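Local atomic coordinates of conserved protein (Methanothermobacter thermautotrophicus, PDB entry 1I36), a protein that is of unknown function but binds NADP through a Rossmann-type domain and structurally resembles 3-hydroxyacid dehydrogenases. Residues L15-V24 and L138-E146. The protein carries 1 engineered substitution. Residues are numbered along the deposited sequence; the frame is centred on the assembly and turned at random.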
ATOM      1  N   LEU A  15     -16.707 -26.817  -6.585  1.00 20.58           N
ATOM      2  CA  LEU A  15     -15.638 -27.725  -7.013  1.00 20.29           C
ATOM      3  C   LEU A  15     -16.176 -29.072  -7.470  1.00 21.31           C
ATOM      4  O   LEU A  15     -15.736 -29.590  -8.484  1.00 22.40           O
ATOM      5  CB  LEU A  15     -14.640 -27.962  -5.858  1.00 18.85           C
ATOM      6  CG  LEU A  15     -13.938 -26.707  -5.315  1.00 16.04           C
ATOM      7  CD1 LEU A  15     -13.010 -27.060  -4.145  1.00 19.59           C
ATOM      8  CD2 LEU A  15     -13.164 -26.042  -6.434  1.00 17.99           C
ATOM      9  N   ALA A  16     -17.098 -29.662  -6.712  1.00 20.34           N
ATOM     10  CA  ALA A  16     -17.656 -30.956  -7.088  1.00 18.04           C
ATOM     11  C   ALA A  16     -18.348 -30.900  -8.456  1.00 21.16           C
ATOM     12  O   ALA A  16     -18.181 -31.794  -9.278  1.00 23.25           O
ATOM     13  CB  ALA A  16     -18.619 -31.450  -6.031  1.00 18.58           C
ATOM     14  N   SER A  17     -19.087 -29.824  -8.700  1.00 23.52           N
ATOM     15  CA  SER A  17     -19.802 -29.625  -9.944  1.00 25.38           C
ATOM     16  C   SER A  17     -18.829 -29.600 -11.147  1.00 26.83           C
ATOM     17  O   SER A  17     -19.097 -30.226 -12.195  1.00 27.85           O
ATOM     18  CB  SER A  17     -20.596 -28.318  -9.835  1.00 28.33           C
ATOM     19  OG  SER A  17     -21.371 -28.080 -10.977  1.00 35.33           O
ATOM     20  N   ARG A  18     -17.693 -28.927 -10.978  1.00 23.61           N
ATOM     21  CA  ARG A  18     -16.676 -28.829 -12.035  1.00 24.18           C
ATOM     22  C   ARG A  18     -16.037 -30.192 -12.290  1.00 24.64           C
ATOM     23  O   ARG A  18     -15.898 -30.635 -13.444  1.00 24.49           O
ATOM     24  CB  ARG A  18     -15.598 -27.809 -11.654  1.00 23.02           C
ATOM     25  CG  ARG A  18     -14.405 -27.703 -12.614  1.00 19.36           C
ATOM     26  CD  ARG A  18     -14.851 -27.418 -14.059  1.00 23.37           C
ATOM     27  NE  ARG A  18     -15.567 -26.151 -14.181  1.00 23.58           N
ATOM     28  CZ  ARG A  18     -14.974 -24.958 -14.185  1.00 28.10           C
ATOM     29  NH1 ARG A  18     -13.652 -24.870 -14.055  1.00 25.40           N
ATOM     30  NH2 ARG A  18     -15.686 -23.857 -14.418  1.00 27.75           N
ATOM     31  N   LEU A  19     -15.645 -30.857 -11.212  1.00 22.60           N
ATOM     32  CA  LEU A  19     -15.024 -32.179 -11.304  1.00 22.87           C
ATOM     33  C   LEU A  19     -15.960 -33.206 -11.964  1.00 23.45           C
ATOM     34  O   LEU A  19     -15.539 -34.021 -12.788  1.00 23.67           O
ATOM     35  CB  LEU A  19     -14.628 -32.669  -9.895  1.00 20.36           C
ATOM     36  CG  LEU A  19     -13.574 -31.853  -9.129  1.00 19.78           C
ATOM     37  CD1 LEU A  19     -13.456 -32.362  -7.712  1.00 18.85           C
ATOM     38  CD2 LEU A  19     -12.210 -31.969  -9.827  1.00 16.64           C
ATOM     39  N   ARG A  20     -17.222 -33.194 -11.560  1.00 25.18           N
ATOM     40  CA  ARG A  20     -18.203 -34.122 -12.109  1.00 26.86           C
ATOM     41  C   ARG A  20     -18.386 -33.938 -13.629  1.00 27.05           C
ATOM     42  O   ARG A  20     -18.430 -34.914 -14.368  1.00 26.34           O
ATOM     43  CB  ARG A  20     -19.535 -33.954 -11.385  1.00 30.36           C
ATOM     44  CG  ARG A  20     -20.495 -35.090 -11.646  1.00 36.51           C
ATOM     45  CD  ARG A  20     -21.746 -34.998 -10.783  1.00 40.82           C
ATOM     46  NE  ARG A  20     -22.562 -36.196 -10.941  1.00 44.14           N
ATOM     47  CZ  ARG A  20     -23.384 -36.416 -11.960  1.00 46.06           C
ATOM     48  NH1 ARG A  20     -23.525 -35.511 -12.923  1.00 47.85           N
ATOM     49  NH2 ARG A  20     -23.997 -37.583 -12.063  1.00 48.37           N
ATOM     50  N   SER A  21     -18.435 -32.692 -14.080  1.00 25.77           N
ATOM     51  CA  SER A  21     -18.594 -32.379 -15.499  1.00 26.86           C
ATOM     52  C   SER A  21     -17.384 -32.868 -16.296  1.00 28.68           C
ATOM     53  O   SER A  21     -17.471 -33.057 -17.508  1.00 28.15           O
ATOM     54  CB  SER A  21     -18.774 -30.871 -15.693  1.00 26.43           C
ATOM     55  OG  SER A  21     -17.580 -30.155 -15.381  1.00 24.54           O
ATOM     56  N   ARG A  22     -16.264 -33.114 -15.615  1.00 26.29           N
ATOM     57  CA  ARG A  22     -15.067 -33.589 -16.304  1.00 24.91           C
ATOM     58  C   ARG A  22     -14.856 -35.081 -16.131  1.00 26.67           C
ATOM     59  O   ARG A  22     -13.770 -35.596 -16.416  1.00 29.49           O
ATOM     60  CB  ARG A  22     -13.825 -32.809 -15.889  1.00 24.11           C
ATOM     61  CG  ARG A  22     -13.936 -31.301 -16.085  1.00 21.78           C
ATOM     62  CD  ARG A  22     -14.261 -30.933 -17.523  1.00 22.95           C
ATOM     63  NE  ARG A  22     -14.432 -29.499 -17.644  1.00 23.93           N
ATOM     64  CZ  ARG A  22     -13.448 -28.643 -17.894  1.00 24.92           C
ATOM     65  NH1 ARG A  22     -12.202 -29.082 -18.057  1.00 25.19           N
ATOM     66  NH2 ARG A  22     -13.711 -27.344 -17.980  1.00 25.11           N
ATOM     67  N   GLY A  23     -15.896 -35.772 -15.656  1.00 26.00           N
ATOM     68  CA  GLY A  23     -15.843 -37.223 -15.508  1.00 27.26           C
ATOM     69  C   GLY A  23     -15.380 -37.837 -14.204  1.00 29.54           C
ATOM     70  O   GLY A  23     -15.178 -39.052 -14.116  1.00 31.21           O
ATOM     71  N   VAL A  24     -15.228 -37.021 -13.170  1.00 27.75           N
ATOM     72  CA  VAL A  24     -14.764 -37.536 -11.882  1.00 24.88           C
ATOM     73  C   VAL A  24     -15.953 -37.954 -11.038  1.00 23.66           C
ATOM     74  O   VAL A  24     -16.956 -37.271 -11.011  1.00 23.71           O
ATOM     75  CB  VAL A  24     -13.952 -36.433 -11.135  1.00 25.06           C
ATOM     76  CG1 VAL A  24     -13.551 -36.869  -9.714  1.00 21.51           C
ATOM     77  CG2 VAL A  24     -12.747 -36.066 -11.955  1.00 24.77           C
ATOM     78  N   LEU A 138      -5.624 -32.559 -10.076  1.00 17.35           N
ATOM     79  CA  LEU A 138      -7.053 -32.293 -10.292  1.00 16.97           C
ATOM     80  C   LEU A 138      -7.252 -31.156 -11.316  1.00 15.81           C
ATOM     81  O   LEU A 138      -8.374 -30.890 -11.755  1.00 17.48           O
ATOM     82  CB  LEU A 138      -7.773 -31.970  -8.970  1.00 17.25           C
ATOM     83  CG  LEU A 138      -7.887 -33.184  -8.021  1.00 22.86           C
ATOM     84  CD1 LEU A 138      -8.717 -32.859  -6.767  1.00 20.12           C
ATOM     85  CD2 LEU A 138      -8.505 -34.350  -8.756  1.00 25.22           C
ATOM     86  N   ASN A 139      -6.171 -30.475 -11.681  1.00 13.52           N
ATOM     87  CA  ASN A 139      -6.269 -29.443 -12.728  1.00 15.25           C
ATOM     88  C   ASN A 139      -6.720 -30.108 -14.046  1.00 17.35           C
ATOM     89  O   ASN A 139      -7.392 -29.483 -14.863  1.00 16.83           O
ATOM     90  CB  ASN A 139      -4.921 -28.739 -12.938  1.00 13.00           C
ATOM     91  CG  ASN A 139      -4.654 -27.682 -11.895  1.00 17.56           C
ATOM     92  OD1 ASN A 139      -5.508 -27.428 -11.045  1.00 15.36           O
ATOM     93  ND2 ASN A 139      -3.481 -27.024 -11.973  1.00 16.75           N
ATOM     94  N   ARG A 140      -6.402 -31.388 -14.203  1.00 19.52           N
ATOM     95  CA  ARG A 140      -6.774 -32.148 -15.404  1.00 23.07           C
ATOM     96  C   ARG A 140      -8.276 -32.219 -15.499  1.00 21.81           C
ATOM     97  O   ARG A 140      -8.820 -32.466 -16.574  1.00 21.06           O
ATOM     98  CB  ARG A 140      -6.261 -33.587 -15.331  1.00 26.26           C
ATOM     99  CG  ARG A 140      -4.785 -33.691 -15.098  1.00 35.31           C
ATOM    100  CD  ARG A 140      -4.395 -35.122 -14.787  1.00 41.57           C
ATOM    101  NE  ARG A 140      -2.968 -35.211 -14.484  1.00 47.05           N
ATOM    102  CZ  ARG A 140      -2.342 -36.336 -14.160  1.00 50.14           C
ATOM    103  NH1 ARG A 140      -3.022 -37.477 -14.091  1.00 53.04           N
ATOM    104  NH2 ARG A 140      -1.037 -36.323 -13.929  1.00 50.50           N
ATOM    105  N   TYR A 141      -8.935 -32.033 -14.356  1.00 21.33           N
ATOM    106  CA  TYR A 141     -10.390 -32.099 -14.298  1.00 20.47           C
ATOM    107  C   TYR A 141     -11.113 -30.764 -14.063  1.00 20.86           C
ATOM    108  O   TYR A 141     -12.192 -30.726 -13.473  1.00 21.21           O
ATOM    109  CB  TYR A 141     -10.828 -33.169 -13.292  1.00 22.85           C
ATOM    110  CG  TYR A 141     -10.216 -34.520 -13.579  1.00 27.92           C
ATOM    111  CD1 TYR A 141     -10.607 -35.260 -14.693  1.00 29.05           C
ATOM    112  CD2 TYR A 141      -9.214 -35.037 -12.768  1.00 29.37           C
ATOM    113  CE1 TYR A 141     -10.011 -36.484 -14.994  1.00 32.21           C
ATOM    114  CE2 TYR A 141      -8.608 -36.262 -13.060  1.00 33.36           C
ATOM    115  CZ  TYR A 141      -9.018 -36.975 -14.176  1.00 34.26           C
ATOM    116  OH  TYR A 141      -8.432 -38.182 -14.467  1.00 39.26           O
ATOM    117  N   GLY A 142     -10.521 -29.678 -14.554  1.00 21.60           N
ATOM    118  CA  GLY A 142     -11.161 -28.378 -14.469  1.00 21.79           C
ATOM    119  C   GLY A 142     -10.826 -27.430 -13.343  1.00 19.93           C
ATOM    120  O   GLY A 142     -11.413 -26.352 -13.288  1.00 19.62           O
ATOM    121  N   LEU A 143      -9.913 -27.801 -12.448  1.00 18.47           N
ATOM    122  CA  LEU A 143      -9.592 -26.916 -11.345  1.00 17.62           C
ATOM    123  C   LEU A 143      -8.403 -26.026 -11.719  1.00 18.12           C
ATOM    124  O   LEU A 143      -7.760 -26.243 -12.759  1.00 16.48           O
ATOM    125  CB  LEU A 143      -9.364 -27.717 -10.035  1.00 16.74           C
ATOM    126  CG  LEU A 143     -10.591 -28.534  -9.582  1.00 16.88           C
ATOM    127  CD1 LEU A 143     -10.393 -29.061  -8.139  1.00 17.67           C
ATOM    128  CD2 LEU A 143     -11.838 -27.663  -9.633  1.00 17.62           C
ATOM    129  N   ASN A 144      -8.090 -25.058 -10.861  1.00 15.72           N
ATOM    130  CA  ASN A 144      -7.017 -24.106 -11.142  1.00 16.88           C
ATOM    131  C   ASN A 144      -6.110 -24.033  -9.917  1.00 17.76           C
ATOM    132  O   ASN A 144      -6.066 -23.022  -9.235  1.00 16.83           O
ATOM    133  CB  ASN A 144      -7.688 -22.736 -11.408  1.00 17.06           C
ATOM    134  CG  ASN A 144      -6.703 -21.642 -11.771  1.00 16.28           C
ATOM    135  OD1 ASN A 144      -5.533 -21.896 -12.066  1.00 16.13           O
ATOM    136  ND2 ASN A 144      -7.200 -20.413 -11.798  1.00 18.84           N
ATOM    137  N   ILE A 145      -5.361 -25.106  -9.671  1.00 17.22           N
ATOM    138  CA  ILE A 145      -4.486 -25.202  -8.496  1.00 14.75           C
ATOM    139  C   ILE A 145      -3.037 -24.864  -8.869  1.00 14.20           C
ATOM    140  O   ILE A 145      -2.587 -25.134  -9.979  1.00 11.36           O
ATOM    141  CB  ILE A 145      -4.530 -26.660  -7.933  1.00 16.44           C
ATOM    142  CG1 ILE A 145      -5.960 -27.018  -7.497  1.00 12.88           C
ATOM    143  CG2 ILE A 145      -3.572 -26.788  -6.707  1.00 15.40           C
ATOM    144  CD1 ILE A 145      -6.311 -28.556  -7.608  1.00 14.24           C
ATOM    145  N   GLU A 146      -2.330 -24.263  -7.929  1.00 14.24           N
ATOM    146  CA  GLU A 146      -0.937 -23.908  -8.099  1.00 15.86           C
ATOM    147  C   GLU A 146      -0.258 -24.251  -6.764  1.00 16.54           C
ATOM    148  O   GLU A 146      -0.806 -23.977  -5.692  1.00 14.32           O
ATOM    149  CB  GLU A 146      -0.817 -22.411  -8.388  1.00 16.94           C
ATOM    150  CG  GLU A 146       0.580 -21.901  -8.390  1.00 26.36           C
ATOM    151  CD  GLU A 146       0.619 -20.417  -8.694  1.00 30.37           C
ATOM    152  OE1 GLU A 146       0.236 -19.624  -7.806  1.00 31.32           O
ATOM    153  OE2 GLU A 146       1.003 -20.062  -9.830  1.00 30.13           O
TER
HETATM  154  O   HOH W   1     -11.131 -31.592 -17.980  1.00 29.52           O
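Leucines and a valine of 15-24 meet Tyr141 and Leu143 in an apolar contact flanked by two arginines, where the last turns of the first Rossmann helix, 10-21, pack against the turn that leads from helix 132-136 into strand 144-147, one of the two outermost in this chain. Leu19 sits at the middle of it: its CD2 branch comes 3.8 Å from CG of Leu143, the two side chains crossing at about a right angle, and also touches CB of Tyr141. One turn earlier, CD2 of Leu15 meets CD2 of Leu143, while Phe5 of strand 2-6 packs on both helix leucines. Beyond the helix end, CG2 of Val24 lies over one face of the Tyr141 ring in a CH-pi contact, 3.7 Å from the ring centroid; CB of Arg140 lies over the rim of the opposite face. A Schellman motif ends the helix, with Gly23 at positive phi and Val24 N bonded to Leu19 O, and this turn delivers the valine to the ring.

Arg18 starts with CG anti to its own N (chi1 175°), then bends at chi2 and chi3, which lays CG and CD against Gly142 and brings NH1 to Gly142 O at 2.8 Å. The bond is bent at the hydrogen (N-H...O 143°), but the donor lies in the carbonyl plane of Gly142 and the oxygen close to the guanidinium plane; NH1 also forms a salt bridge with Asp122. Gly142 CA lies over one face of the Arg22 guanidinium, toward its rim near NH1, and a water 2.7 Å from Arg22 NH1 bridges it to Arg140 O. Arg22 CG approaches Tyr141 O to 3.2 Å, and that buried carbonyl oxygen has no hydrogen-bond partner in the model. Leucine packing and a valine-on-ring contact thus lie beside a single direct hydrogen bond from Arg18 to the turn, and Arg22 is tied to it through water.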